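ALDH21) (PDB 5MZ5) oxidises succinic semialdehyde to succinate with NADP(+) as coenzyme, as a plant member of the aldehyde dehydrogenase family. Local coordinates at residues E105-E110 with H229-L234; A109-R114 with L222-I227; I293-V298 with Y327-L332. All coordinates share one frame; numbering follows the deposited sequence.

How the interactions relate
Helix 97-113 supplies the first segment of both interaction 1 and interaction 2. Interaction 2 joins its C-terminal end to helix 219-229. Interaction 1 joins the preceding turns to the loop that leaves that helix toward strand 239-241. The chain excursion closed by interaction 2 therefore lies within that of interaction 1, apart from the shared residues Ala109 and Glu110. Glu110 serves both, with a salt bridge to Lys230 in one and packing against Ile227 in the other. Interaction 3 follows in series. It pairs strands 290-294 and 323-329 of a beta-alpha-beta unit joined through helix 301-313, on the opposite side of the chain's centre. Its centre is about 44 Å from that of interaction 2.

Interaction 1: residues E105-E110 with H229-L234; sequences EKVVAE and HKIEEL
Lys106, on helix 97-113, faces Ile231 in the loop that follows helix 219-229, and their CA atoms are 7.4 Å apart. A type I turn from Ile231 to Leu234 folds this loop back and brings two acidic side chains to the lysine. The Lys106 CG lies anti to the carbonyl carbon (chi1 -79°), and the chain is extended beyond it. The aliphatic part slides past Ile231 in the opposite direction, with Lys106 CB 3.8 Å from Ile231 CD1. At the far end, Lys106 NZ sits between two carboxylates. It meets the syn lone pair of Glu233 OE1 at 2.9 Å and makes a weak bond to Glu233 OE2. A second weak bond, 3.2 Å long, runs from Lys106 NZ to Glu232 OE1. The two neighbouring acids would be expected to favour the charged form of the lysine. Ile231 CD1 also touches Val107 CG2 at 3.8 Å, on the buried side of the helix. One helical turn after Lys106, Glu110 is crossed at about a right angle by Lys230. Lys230 NZ reaches Glu110 OE1 at 2.9 Å from above the carboxylate plane. Val107 packs further on Phe144 of helix 130-151. The arrangement is a helix packed against the loop from helix 219-229 to strand 239-241, an outermost strand of the Rossmann-type sheet, with Lys106, Glu232 and Glu233 as a salt-bridge network.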
ATOM      1  N   GLU A 105      12.991 -17.934  12.187  1.00 24.60           N
ATOM      2  CA  GLU A 105      12.539 -18.129  13.565  1.00 23.67           C
ATOM      3  C   GLU A 105      13.496 -19.039  14.330  1.00 27.15           C
ATOM      4  O   GLU A 105      13.685 -18.849  15.536  1.00 26.76           O
ATOM      5  CB  GLU A 105      11.106 -18.683  13.618  1.00 24.66           C
ATOM      6  CG  GLU A 105      10.064 -17.664  13.193  1.00 29.32           C
ATOM      7  CD  GLU A 105       8.633 -18.162  13.257  1.00 48.79           C
ATOM      8  OE1 GLU A 105       8.361 -19.312  12.838  1.00 61.12           O
ATOM      9  OE2 GLU A 105       7.773 -17.383  13.718  1.00 53.08           O
ATOM     10  N   LYS A 106      14.095 -20.022  13.629  1.00 23.37           N
ATOM     11  CA  LYS A 106      15.075 -20.930  14.219  1.00 23.91           C
ATOM     12  C   LYS A 106      16.372 -20.173  14.531  1.00 26.10           C
ATOM     13  O   LYS A 106      17.011 -20.465  15.529  1.00 24.92           O
ATOM     14  CB  LYS A 106      15.322 -22.156  13.325  1.00 27.37           C
ATOM     15  CG  LYS A 106      14.229 -23.200  13.451  1.00 34.02           C
ATOM     16  CD  LYS A 106      14.453 -24.361  12.486  1.00 42.59           C
ATOM     17  CE  LYS A 106      13.320 -25.359  12.562  1.00 42.34           C
ATOM     18  NZ  LYS A 106      13.724 -26.698  12.053  1.00 52.23           N
ATOM     19  N   VAL A 107      16.726 -19.162  13.702  1.00 22.94           N
ATOM     20  CA  VAL A 107      17.895 -18.306  13.931  1.00 21.94           C
ATOM     21  C   VAL A 107      17.625 -17.455  15.201  1.00 27.21           C
ATOM     22  O   VAL A 107      18.490 -17.389  16.068  1.00 27.00           O
ATOM     23  CB  VAL A 107      18.261 -17.421  12.693  1.00 23.27           C
ATOM     24  CG1 VAL A 107      19.410 -16.462  13.011  1.00 21.86           C
ATOM     25  CG2 VAL A 107      18.609 -18.281  11.490  1.00 22.20           C
ATOM     26  N   VAL A 108      16.415 -16.859  15.311  1.00 24.55           N
ATOM     27  CA  VAL A 108      15.973 -16.064  16.471  1.00 25.47           C
ATOM     28  C   VAL A 108      16.129 -16.887  17.779  1.00 32.19           C
ATOM     29  O   VAL A 108      16.759 -16.402  18.726  1.00 32.19           O
ATOM     30  CB  VAL A 108      14.529 -15.514  16.278  1.00 28.34           C
ATOM     31  CG1 VAL A 108      13.943 -14.963  17.580  1.00 28.24           C
ATOM     32  CG2 VAL A 108      14.482 -14.458  15.179  1.00 27.21           C
ATOM     33  N   ALA A 109      15.628 -18.145  17.780  1.00 29.41           N
ATOM     34  CA  ALA A 109      15.683 -19.079  18.909  1.00 30.05           C
ATOM     35  C   ALA A 109      17.119 -19.433  19.318  1.00 33.01           C
ATOM     36  O   ALA A 109      17.425 -19.452  20.514  1.00 31.58           O
ATOM     37  CB  ALA A 109      14.889 -20.347  18.599  1.00 31.00           C
ATOM     38  N   GLU A 110      17.999 -19.666  18.333  1.00 29.59           N
ATOM     39  CA  GLU A 110      19.409 -19.974  18.590  1.00 29.56           C
ATOM     40  C   GLU A 110      20.200 -18.762  19.101  1.00 32.10           C
ATOM     41  O   GLU A 110      21.059 -18.939  19.966  1.00 32.94           O
ATOM     42  CB  GLU A 110      20.071 -20.618  17.375  1.00 31.27           C
ATOM     43  CG  GLU A 110      20.226 -22.127  17.498  1.00 46.43           C
ATOM     44  CD  GLU A 110      21.388 -22.586  18.363  1.00 70.21           C
ATOM     45  OE1 GLU A 110      22.545 -22.512  17.890  1.00 69.09           O
ATOM     46  OE2 GLU A 110      21.141 -23.043  19.503  1.00 61.72           O
ATOM     47  N   HIS A 229      23.661 -23.894   9.418  1.00 24.47           N
ATOM     48  CA  HIS A 229      24.053 -25.257   9.070  1.00 24.27           C
ATOM     49  C   HIS A 229      23.109 -26.314   9.663  1.00 26.82           C
ATOM     50  O   HIS A 229      22.845 -27.315   9.015  1.00 25.95           O
ATOM     51  CB  HIS A 229      25.520 -25.506   9.503  1.00 25.57           C
ATOM     52  CG  HIS A 229      25.921 -26.950   9.488  1.00 30.44           C
ATOM     53  ND1 HIS A 229      25.969 -27.681   8.298  1.00 32.67           N
ATOM     54  CD2 HIS A 229      26.231 -27.772  10.517  1.00 32.39           C
ATOM     55  CE1 HIS A 229      26.308 -28.912   8.646  1.00 32.30           C
ATOM     56  NE2 HIS A 229      26.484 -29.016   9.967  1.00 32.93           N
ATOM     57  N   LYS A 230      22.594 -26.086  10.883  1.00 25.16           N
ATOM     58  CA  LYS A 230      21.695 -27.003  11.587  1.00 26.18           C
ATOM     59  C   LYS A 230      20.226 -26.876  11.143  1.00 32.74           C
ATOM     60  O   LYS A 230      19.391 -27.635  11.627  1.00 34.10           O
ATOM     61  CB  LYS A 230      21.813 -26.790  13.115  1.00 29.64           C
ATOM     62  CG  LYS A 230      23.205 -27.089  13.701  1.00 44.20           C
ATOM     63  CD  LYS A 230      23.327 -26.674  15.197  1.00 56.00           C
ATOM     64  CE  LYS A 230      23.460 -25.178  15.444  1.00 62.98           C
ATOM     65  NZ  LYS A 230      23.837 -24.851  16.847  1.00 65.35           N
ATOM     66  N   ILE A 231      19.901 -25.935  10.225  1.00 29.72           N
ATOM     67  CA  ILE A 231      18.513 -25.730   9.790  1.00 29.08           C
ATOM     68  C   ILE A 231      18.221 -26.521   8.498  1.00 34.43           C
ATOM     69  O   ILE A 231      18.661 -26.149   7.407  1.00 33.20           O
ATOM     70  CB  ILE A 231      18.129 -24.224   9.718  1.00 30.65           C
ATOM     71  CG1 ILE A 231      18.339 -23.548  11.097  1.00 29.31           C
ATOM     72  CG2 ILE A 231      16.680 -24.049   9.215  1.00 30.56           C
ATOM     73  CD1 ILE A 231      18.337 -22.028  11.084  1.00 28.20           C
ATOM     74  N   GLU A 232      17.443 -27.605   8.661  1.00 33.44           N
ATOM     75  CA  GLU A 232      17.044 -28.566   7.631  1.00 34.76           C
ATOM     76  C   GLU A 232      16.205 -27.959   6.499  1.00 38.01           C
ATOM     77  O   GLU A 232      16.360 -28.393   5.358  1.00 37.52           O
ATOM     78  CB  GLU A 232      16.346 -29.796   8.253  1.00 37.35           C
ATOM     79  CG  GLU A 232      15.116 -29.481   9.107  1.00 55.94           C
ATOM     80  CD  GLU A 232      15.323 -29.305  10.605  1.00 81.47           C
ATOM     81  OE1 GLU A 232      16.157 -28.464  11.016  1.00 55.76           O
ATOM     82  OE2 GLU A 232      14.607 -29.988  11.372  1.00 83.57           O
ATOM     83  N   GLU A 233      15.335 -26.959   6.808  1.00 34.69           N
ATOM     84  CA  GLU A 233      14.474 -26.248   5.845  1.00 34.28           C
ATOM     85  C   GLU A 233      15.288 -25.495   4.786  1.00 36.64           C
ATOM     86  O   GLU A 233      14.800 -25.284   3.676  1.00 36.49           O
ATOM     87  CB  GLU A 233      13.566 -25.225   6.556  1.00 35.68           C
ATOM     88  CG  GLU A 233      12.404 -25.809   7.338  1.00 46.18           C
ATOM     89  CD  GLU A 233      12.647 -26.066   8.811  1.00 69.52           C
ATOM     90  OE1 GLU A 233      13.815 -26.289   9.206  1.00 53.70           O
ATOM     91  OE2 GLU A 233      11.651 -26.088   9.569  1.00 73.73           O
ATOM     92  N   LEU A 234      16.508 -25.070   5.139  1.00 31.28           N
ATOM     93  CA  LEU A 234      17.366 -24.317   4.238  1.00 30.01           C
ATOM     94  C   LEU A 234      18.072 -25.244   3.244  1.00 32.96           C
ATOM     95  O   LEU A 234      18.813 -26.120   3.672  1.00 33.06           O
ATOM     96  CB  LEU A 234      18.345 -23.447   5.053  1.00 29.78           C
ATOM     97  CG  LEU A 234      18.928 -22.211   4.370  1.00 32.54           C
ATOM     98  CD1 LEU A 234      17.828 -21.225   3.926  1.00 31.36           C
ATOM     99  CD2 LEU A 234      19.923 -21.531   5.290  1.00 32.74           C
TER

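Interaction 2: residues A109-R114 with L222-I227; sequences AELKNR and LILGEI
The Arg114 guanidinium has Ile223 CG2 over one face, 3.9 Å above the plane and offset toward the rim. Glu226 OE2 and Glu110 OE1 lie at its edge. The guanidinium and Glu226 carboxylate planes are tilted 22° apart, and both nitrogens approach from the same carboxylate face. This is a helix-helix packing contact: the segments 109-113 and 222-227 cross at 122°, with axes 10.8 Å apart at closest. Arg114 ends the first helix and is the N-cap residue of helix 115-126. Beyond a bend at chi3 (71°), NH1 and NH2 grip Glu226 end-on, both at one oxygen. Arg114 NH2 is 2.9 Å from Glu226 OE2, on the syn side, and Arg114 NH1 is 3.1 Å from the same oxygen, on the anti side. Arg114 NH2 has a second salt bridge, to Glu117. Glu110 OE1 makes a long ion pair with Arg114 NH1; its stronger partner is Lys230. The Glu110 CB packs on Ile227 CG2 at 3.8 Å. Below the charged layer the contact is apolar and buried, and Phe144 of helix 130-151 touches both Leu111 and Leu224. Leu111 CD2 meets Leu224 CD2 at 4.1 Å and Ile227 CD1 at 4.2 Å.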
ATOM      1  N   ALA A 109      15.628 -18.145  17.780  1.00 29.41           N
ATOM      2  CA  ALA A 109      15.683 -19.079  18.909  1.00 30.05           C
ATOM      3  C   ALA A 109      17.119 -19.433  19.318  1.00 33.01           C
ATOM      4  O   ALA A 109      17.425 -19.452  20.514  1.00 31.58           O
ATOM      5  CB  ALA A 109      14.889 -20.347  18.599  1.00 31.00           C
ATOM      6  N   GLU A 110      17.999 -19.666  18.333  1.00 29.59           N
ATOM      7  CA  GLU A 110      19.409 -19.974  18.590  1.00 29.56           C
ATOM      8  C   GLU A 110      20.200 -18.762  19.101  1.00 32.10           C
ATOM      9  O   GLU A 110      21.059 -18.939  19.966  1.00 32.94           O
ATOM     10  CB  GLU A 110      20.071 -20.618  17.375  1.00 31.27           C
ATOM     11  CG  GLU A 110      20.226 -22.127  17.498  1.00 46.43           C
ATOM     12  CD  GLU A 110      21.388 -22.586  18.363  1.00 70.21           C
ATOM     13  OE1 GLU A 110      22.545 -22.512  17.890  1.00 69.09           O
ATOM     14  OE2 GLU A 110      21.141 -23.043  19.503  1.00 61.72           O
ATOM     15  N   LEU A 111      19.892 -17.540  18.600  1.00 26.39           N
ATOM     16  CA  LEU A 111      20.521 -16.300  19.080  1.00 25.84           C
ATOM     17  C   LEU A 111      20.167 -16.029  20.548  1.00 31.18           C
ATOM     18  O   LEU A 111      21.033 -15.631  21.318  1.00 31.91           O
ATOM     19  CB  LEU A 111      20.161 -15.086  18.215  1.00 24.41           C
ATOM     20  CG  LEU A 111      20.698 -15.054  16.780  1.00 27.99           C
ATOM     21  CD1 LEU A 111      19.933 -14.053  15.942  1.00 27.51           C
ATOM     22  CD2 LEU A 111      22.180 -14.748  16.737  1.00 28.99           C
ATOM     23  N   LYS A 112      18.908 -16.284  20.941  1.00 28.18           N
ATOM     24  CA  LYS A 112      18.446 -16.106  22.320  1.00 27.96           C
ATOM     25  C   LYS A 112      19.135 -17.092  23.265  1.00 33.42           C
ATOM     26  O   LYS A 112      19.522 -16.722  24.371  1.00 33.03           O
ATOM     27  CB  LYS A 112      16.922 -16.275  22.403  1.00 29.60           C
ATOM     28  CG  LYS A 112      16.150 -15.118  21.797  1.00 32.66           C
ATOM     29  CD  LYS A 112      14.664 -15.389  21.834  1.00 34.32           C
ATOM     30  CE  LYS A 112      13.861 -14.216  21.308  1.00 33.32           C
ATOM     31  NZ  LYS A 112      12.446 -14.592  21.075  1.00 40.36           N
ATOM     32  N   ASN A 113      19.295 -18.343  22.805  1.00 31.47           N
ATOM     33  CA  ASN A 113      19.889 -19.462  23.522  1.00 32.28           C
ATOM     34  C   ASN A 113      21.392 -19.288  23.763  1.00 38.47           C
ATOM     35  O   ASN A 113      21.901 -19.705  24.802  1.00 39.23           O
ATOM     36  CB  ASN A 113      19.618 -20.750  22.735  1.00 36.76           C
ATOM     37  CG  ASN A 113      19.752 -22.003  23.551  1.00 67.01           C
ATOM     38  OD1 ASN A 113      19.009 -22.233  24.513  1.00 61.92           O
ATOM     39  ND2 ASN A 113      20.695 -22.849  23.168  1.00 63.49           N
ATOM     40  N   ARG A 114      22.097 -18.691  22.792  1.00 34.81           N
ATOM     41  CA  ARG A 114      23.539 -18.463  22.838  1.00 33.75           C
ATOM     42  C   ARG A 114      23.872 -16.970  23.057  1.00 34.42           C
ATOM     43  O   ARG A 114      24.993 -16.564  22.787  1.00 33.47           O
ATOM     44  CB  ARG A 114      24.182 -18.975  21.526  1.00 32.29           C
ATOM     45  CG  ARG A 114      24.076 -20.493  21.322  1.00 31.57           C
ATOM     46  CD  ARG A 114      24.633 -20.921  19.977  1.00 29.73           C
ATOM     47  NE  ARG A 114      26.090 -20.817  19.911  1.00 35.92           N
ATOM     48  CZ  ARG A 114      26.821 -21.118  18.844  1.00 53.31           C
ATOM     49  NH1 ARG A 114      26.237 -21.546  17.728  1.00 38.49           N
ATOM     50  NH2 ARG A 114      28.139 -20.980  18.876  1.00 40.74           N
ATOM     51  N   LEU A 222      30.466 -16.350  11.444  1.00 23.52           N
ATOM     52  CA  LEU A 222      30.682 -17.790  11.486  1.00 23.67           C
ATOM     53  C   LEU A 222      29.734 -18.483  12.454  1.00 27.88           C
ATOM     54  O   LEU A 222      29.372 -19.627  12.208  1.00 27.01           O
ATOM     55  CB  LEU A 222      32.163 -18.144  11.753  1.00 23.99           C
ATOM     56  CG  LEU A 222      33.150 -17.761  10.613  1.00 28.20           C
ATOM     57  CD1 LEU A 222      34.602 -17.948  11.066  1.00 27.49           C
ATOM     58  CD2 LEU A 222      32.858 -18.539   9.309  1.00 31.12           C
ATOM     59  N   ILE A 223      29.305 -17.774  13.525  1.00 25.83           N
ATOM     60  CA  ILE A 223      28.309 -18.239  14.486  1.00 26.47           C
ATOM     61  C   ILE A 223      26.961 -18.316  13.757  1.00 30.08           C
ATOM     62  O   ILE A 223      26.276 -19.328  13.901  1.00 29.99           O
ATOM     63  CB  ILE A 223      28.272 -17.390  15.801  1.00 29.25           C
ATOM     64  CG1 ILE A 223      29.560 -17.618  16.646  1.00 29.74           C
ATOM     65  CG2 ILE A 223      27.024 -17.699  16.643  1.00 28.15           C
ATOM     66  CD1 ILE A 223      29.798 -16.542  17.829  1.00 30.12           C
ATOM     67  N   LEU A 224      26.629 -17.311  12.902  1.00 28.06           N
ATOM     68  CA  LEU A 224      25.386 -17.367  12.105  1.00 28.83           C
ATOM     69  C   LEU A 224      25.413 -18.594  11.176  1.00 31.57           C
ATOM     70  O   LEU A 224      24.408 -19.290  11.080  1.00 30.53           O
ATOM     71  CB  LEU A 224      25.058 -16.074  11.326  1.00 29.05           C
ATOM     72  CG  LEU A 224      24.501 -14.894  12.145  1.00 36.26           C
ATOM     73  CD1 LEU A 224      24.432 -13.614  11.295  1.00 35.73           C
ATOM     74  CD2 LEU A 224      23.109 -15.204  12.758  1.00 39.45           C
ATOM     75  N   GLY A 225      26.595 -18.890  10.626  1.00 28.39           N
ATOM     76  CA  GLY A 225      26.889 -20.042   9.779  1.00 28.35           C
ATOM     77  C   GLY A 225      26.643 -21.357  10.484  1.00 32.02           C
ATOM     78  O   GLY A 225      26.014 -22.238   9.902  1.00 31.68           O
ATOM     79  N   GLU A 226      27.070 -21.475  11.773  1.00 29.01           N
ATOM     80  CA  GLU A 226      26.857 -22.663  12.612  1.00 28.68           C
ATOM     81  C   GLU A 226      25.361 -22.881  12.820  1.00 30.63           C
ATOM     82  O   GLU A 226      24.871 -24.013  12.719  1.00 29.73           O
ATOM     83  CB  GLU A 226      27.517 -22.503  13.989  1.00 30.37           C
ATOM     84  CG  GLU A 226      29.029 -22.555  14.018  1.00 40.08           C
ATOM     85  CD  GLU A 226      29.642 -22.113  15.338  1.00 58.11           C
ATOM     86  OE1 GLU A 226      30.782 -21.597  15.303  1.00 59.02           O
ATOM     87  OE2 GLU A 226      28.988 -22.262  16.398  1.00 42.62           O
ATOM     88  N   ILE A 227      24.647 -21.788  13.135  1.00 26.86           N
ATOM     89  CA  ILE A 227      23.203 -21.788  13.352  1.00 26.56           C
ATOM     90  C   ILE A 227      22.497 -22.242  12.057  1.00 30.23           C
ATOM     91  O   ILE A 227      21.706 -23.170  12.099  1.00 30.97           O
ATOM     92  CB  ILE A 227      22.730 -20.389  13.844  1.00 28.57           C
ATOM     93  CG1 ILE A 227      23.256 -20.099  15.270  1.00 28.58           C
ATOM     94  CG2 ILE A 227      21.197 -20.236  13.731  1.00 28.56           C
ATOM     95  CD1 ILE A 227      23.238 -18.638  15.697  1.00 30.30           C
TER

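Interaction 3: residues I293-V298 with Y327-L332; sequences IVDDYV and YVHERL. With GOL (glycerol), chain F.
Two parallel strands of a beta-alpha-beta unit meet here, Ile293 beside Tyr327 and Val294 beside Val328. Val294 bonds through both N and O to strand 327-329, bracketing Val328: Val294 N gives to Tyr327 O at 2.8 Å, and Val294 O takes His329 N at 3.1 Å. Val294 CB and Val328 CG2 pack on one face of the sheet. Helix 301-313 makes the crossover between the strands. Past the strand ends, the extended Arg331 side chain reaches residues 295-296 with its guanidinium edge. Arg331 NH1 and NH2 both grip the carbonyl Asp295 O from the same face of its plane, NH2 at 2.9 Å. Arg331 NH2 also forms a salt bridge with Asp296 OD1 at 3.0 Å, the two flat groups turned 78° apart. A glycerol shares this corner. Its O1 accepts from Tyr297 N at 3.0 Å in a nearly straight bond (175°) and gives to Asp296 OD1, while its C1 lies over one face of the Tyr297 ring. Leu332 slides past that tyrosine, whose hydroxyl bonds to Glu335. Leu332 CD2 is 3.7 Å from Tyr297 CZ, and Leu332 CD1 is 3.6 Å from Asp296 N.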
ATOM      1  N   ILE A 293      21.787  19.457  15.426  1.00 29.87           N
ATOM      2  CA  ILE A 293      21.382  20.805  15.800  1.00 29.23           C
ATOM      3  C   ILE A 293      20.729  20.739  17.192  1.00 31.65           C
ATOM      4  O   ILE A 293      19.861  19.904  17.418  1.00 30.26           O
ATOM      5  CB  ILE A 293      20.414  21.444  14.764  1.00 31.49           C
ATOM      6  CG1 ILE A 293      21.119  21.680  13.416  1.00 30.95           C
ATOM      7  CG2 ILE A 293      19.813  22.765  15.310  1.00 31.25           C
ATOM      8  CD1 ILE A 293      20.247  22.271  12.292  1.00 29.25           C
ATOM      9  N   VAL A 294      21.159  21.609  18.110  1.00 29.63           N
ATOM     10  CA  VAL A 294      20.562  21.750  19.432  1.00 30.38           C
ATOM     11  C   VAL A 294      19.964  23.164  19.463  1.00 33.87           C
ATOM     12  O   VAL A 294      20.694  24.134  19.623  1.00 33.14           O
ATOM     13  CB  VAL A 294      21.537  21.448  20.616  1.00 34.58           C
ATOM     14  CG1 VAL A 294      20.885  21.751  21.979  1.00 34.43           C
ATOM     15  CG2 VAL A 294      22.011  20.004  20.563  1.00 33.66           C
ATOM     16  N   ASP A 295      18.643  23.272  19.220  1.00 31.56           N
ATOM     17  CA  ASP A 295      17.933  24.558  19.233  1.00 31.96           C
ATOM     18  C   ASP A 295      17.057  24.713  20.477  1.00 33.78           C
ATOM     19  O   ASP A 295      16.526  25.785  20.724  1.00 34.54           O
ATOM     20  CB  ASP A 295      17.116  24.762  17.931  1.00 33.33           C
ATOM     21  CG  ASP A 295      16.845  26.225  17.592  1.00 40.04           C
ATOM     22  OD1 ASP A 295      17.812  26.962  17.296  1.00 41.60           O
ATOM     23  OD2 ASP A 295      15.669  26.620  17.581  1.00 43.52           O
ATOM     24  N   ASP A 296      16.937  23.640  21.267  1.00 28.89           N
ATOM     25  CA  ASP A 296      16.148  23.531  22.499  1.00 28.11           C
ATOM     26  C   ASP A 296      16.627  22.311  23.286  1.00 32.14           C
ATOM     27  O   ASP A 296      17.361  21.480  22.747  1.00 30.68           O
ATOM     28  CB  ASP A 296      14.637  23.335  22.168  1.00 28.82           C
ATOM     29  CG  ASP A 296      13.828  24.605  21.967  1.00 36.20           C
ATOM     30  OD1 ASP A 296      13.874  25.492  22.854  1.00 39.26           O
ATOM     31  OD2 ASP A 296      13.100  24.686  20.963  1.00 40.86           O
ATOM     32  N   TYR A 297      16.180  22.183  24.548  1.00 30.68           N
ATOM     33  CA  TYR A 297      16.451  21.024  25.404  1.00 30.46           C
ATOM     34  C   TYR A 297      15.151  20.238  25.411  1.00 34.21           C
ATOM     35  O   TYR A 297      14.112  20.788  25.788  1.00 33.32           O
ATOM     36  CB  TYR A 297      16.835  21.436  26.840  1.00 32.00           C
ATOM     37  CG  TYR A 297      17.984  22.411  26.959  1.00 34.53           C
ATOM     38  CD1 TYR A 297      19.026  22.415  26.032  1.00 36.04           C
ATOM     39  CD2 TYR A 297      18.073  23.280  28.044  1.00 36.40           C
ATOM     40  CE1 TYR A 297      20.080  23.317  26.136  1.00 36.91           C
ATOM     41  CE2 TYR A 297      19.138  24.170  28.173  1.00 37.53           C
ATOM     42  CZ  TYR A 297      20.144  24.179  27.219  1.00 42.37           C
ATOM     43  OH  TYR A 297      21.197  25.049  27.334  1.00 41.24           O
ATOM     44  N   VAL A 298      15.167  19.000  24.889  1.00 30.83           N
ATOM     45  CA  VAL A 298      13.926  18.225  24.797  1.00 29.82           C
ATOM     46  C   VAL A 298      14.061  16.821  25.427  1.00 33.65           C
ATOM     47  O   VAL A 298      14.808  16.008  24.889  1.00 33.32           O
ATOM     48  CB  VAL A 298      13.349  18.153  23.342  1.00 32.75           C
ATOM     49  CG1 VAL A 298      11.938  17.550  23.343  1.00 31.95           C
ATOM     50  CG2 VAL A 298      13.349  19.525  22.655  1.00 32.46           C
ATOM     51  N   TYR A 327      26.095  21.429  16.524  1.00 28.39           N
ATOM     52  CA  TYR A 327      25.723  22.832  16.302  1.00 27.48           C
ATOM     53  C   TYR A 327      24.731  23.244  17.373  1.00 31.27           C
ATOM     54  O   TYR A 327      23.638  22.681  17.461  1.00 29.49           O
ATOM     55  CB  TYR A 327      25.147  23.027  14.875  1.00 27.26           C
ATOM     56  CG  TYR A 327      26.161  22.658  13.812  1.00 26.89           C
ATOM     57  CD1 TYR A 327      27.112  23.580  13.375  1.00 28.99           C
ATOM     58  CD2 TYR A 327      26.209  21.367  13.286  1.00 25.73           C
ATOM     59  CE1 TYR A 327      28.087  23.229  12.440  1.00 30.00           C
ATOM     60  CE2 TYR A 327      27.182  21.000  12.363  1.00 26.63           C
ATOM     61  CZ  TYR A 327      28.121  21.933  11.942  1.00 37.96           C
ATOM     62  OH  TYR A 327      29.082  21.562  11.039  1.00 36.98           O
ATOM     63  N   VAL A 328      25.155  24.157  18.253  1.00 28.90           N
ATOM     64  CA  VAL A 328      24.328  24.613  19.373  1.00 28.85           C
ATOM     65  C   VAL A 328      24.015  26.101  19.225  1.00 32.61           C
ATOM     66  O   VAL A 328      24.908  26.894  18.951  1.00 30.27           O
ATOM     67  CB  VAL A 328      25.006  24.291  20.734  1.00 31.73           C
ATOM     68  CG1 VAL A 328      24.134  24.733  21.904  1.00 31.52           C
ATOM     69  CG2 VAL A 328      25.350  22.801  20.838  1.00 29.76           C
ATOM     70  N   HIS A 329      22.739  26.471  19.382  1.00 31.14           N
ATOM     71  CA  HIS A 329      22.338  27.865  19.288  1.00 31.01           C
ATOM     72  C   HIS A 329      23.059  28.700  20.386  1.00 34.97           C
ATOM     73  O   HIS A 329      23.240  28.230  21.513  1.00 32.62           O
ATOM     74  CB  HIS A 329      20.815  27.997  19.370  1.00 31.32           C
ATOM     75  CG  HIS A 329      20.345  29.407  19.172  1.00 35.29           C
ATOM     76  ND1 HIS A 329      20.196  30.266  20.230  1.00 37.72           N
ATOM     77  CD2 HIS A 329      20.062  30.072  18.029  1.00 37.47           C
ATOM     78  CE1 HIS A 329      19.796  31.411  19.713  1.00 37.95           C
ATOM     79  NE2 HIS A 329      19.701  31.343  18.391  1.00 38.00           N
ATOM     80  N   GLU A 330      23.498  29.919  20.015  1.00 32.96           N
ATOM     81  CA  GLU A 330      24.244  30.858  20.851  0.50 33.00           C
ATOM     82  C   GLU A 330      23.658  31.076  22.254  1.00 37.43           C
ATOM     83  O   GLU A 330      24.442  31.221  23.197  1.00 37.02           O
ATOM     84  CB  GLU A 330      24.443  32.199  20.126  1.00 34.87           C
ATOM     85  CG  GLU A 330      23.162  32.957  19.819  1.00 46.67           C
ATOM     86  CD  GLU A 330      23.269  34.262  19.052  1.00 74.50           C
ATOM     87  OE1 GLU A 330      22.246  34.650  18.446  1.00 81.69           O
ATOM     88  OE2 GLU A 330      24.350  34.894  19.042  1.00 71.01           O
ATOM     89  N   ARG A 331      22.300  31.093  22.410  1.00 34.63           N
ATOM     90  CA  ARG A 331      21.673  31.305  23.728  1.00 35.09           C
ATOM     91  C   ARG A 331      21.874  30.098  24.671  1.00 36.58           C
ATOM     92  O   ARG A 331      21.815  30.252  25.887  1.00 35.25           O
ATOM     93  CB  ARG A 331      20.171  31.702  23.603  1.00 37.05           C
ATOM     94  CG  ARG A 331      19.219  30.508  23.461  1.00 49.53           C
ATOM     95  CD  ARG A 331      17.777  30.844  23.080  1.00 54.34           C
ATOM     96  NE  ARG A 331      16.884  29.706  23.341  1.00 49.75           N
ATOM     97  CZ  ARG A 331      16.656  28.689  22.504  1.00 53.72           C
ATOM     98  NH1 ARG A 331      17.209  28.673  21.299  1.00 36.54           N
ATOM     99  NH2 ARG A 331      15.850  27.702  22.855  1.00 38.16           N
ATOM    100  N   LEU A 332      22.114  28.905  24.100  1.00 32.69           N
ATOM    101  CA  LEU A 332      22.273  27.653  24.846  1.00 31.28           C
ATOM    102  C   LEU A 332      23.714  27.189  24.915  1.00 34.86           C
ATOM    103  O   LEU A 332      24.028  26.323  25.730  1.00 34.42           O
ATOM    104  CB  LEU A 332      21.429  26.537  24.168  1.00 29.98           C
ATOM    105  CG  LEU A 332      19.945  26.817  23.900  1.00 33.08           C
ATOM    106  CD1 LEU A 332      19.316  25.672  23.111  1.00 31.42           C
ATOM    107  CD2 LEU A 332      19.180  27.107  25.195  1.00 32.56           C
TER
HETATM  108  C1  GOL F 502      15.738  25.445  25.628  1.00 53.99           C
HETATM  109  O1  GOL F 502      14.674  24.497  25.645  1.00 50.66           O
HETATM  110  C2  GOL F 502      15.342  26.780  26.224  1.00 56.26           C
HETATM  111  O2  GOL F 502      14.077  27.221  25.710  1.00 58.69           O
HETATM  112  C3  GOL F 502      15.297  26.730  27.732  1.00 55.31           C
HETATM  113  O3  GOL F 502      16.591  26.974  28.263  1.00 55.31           O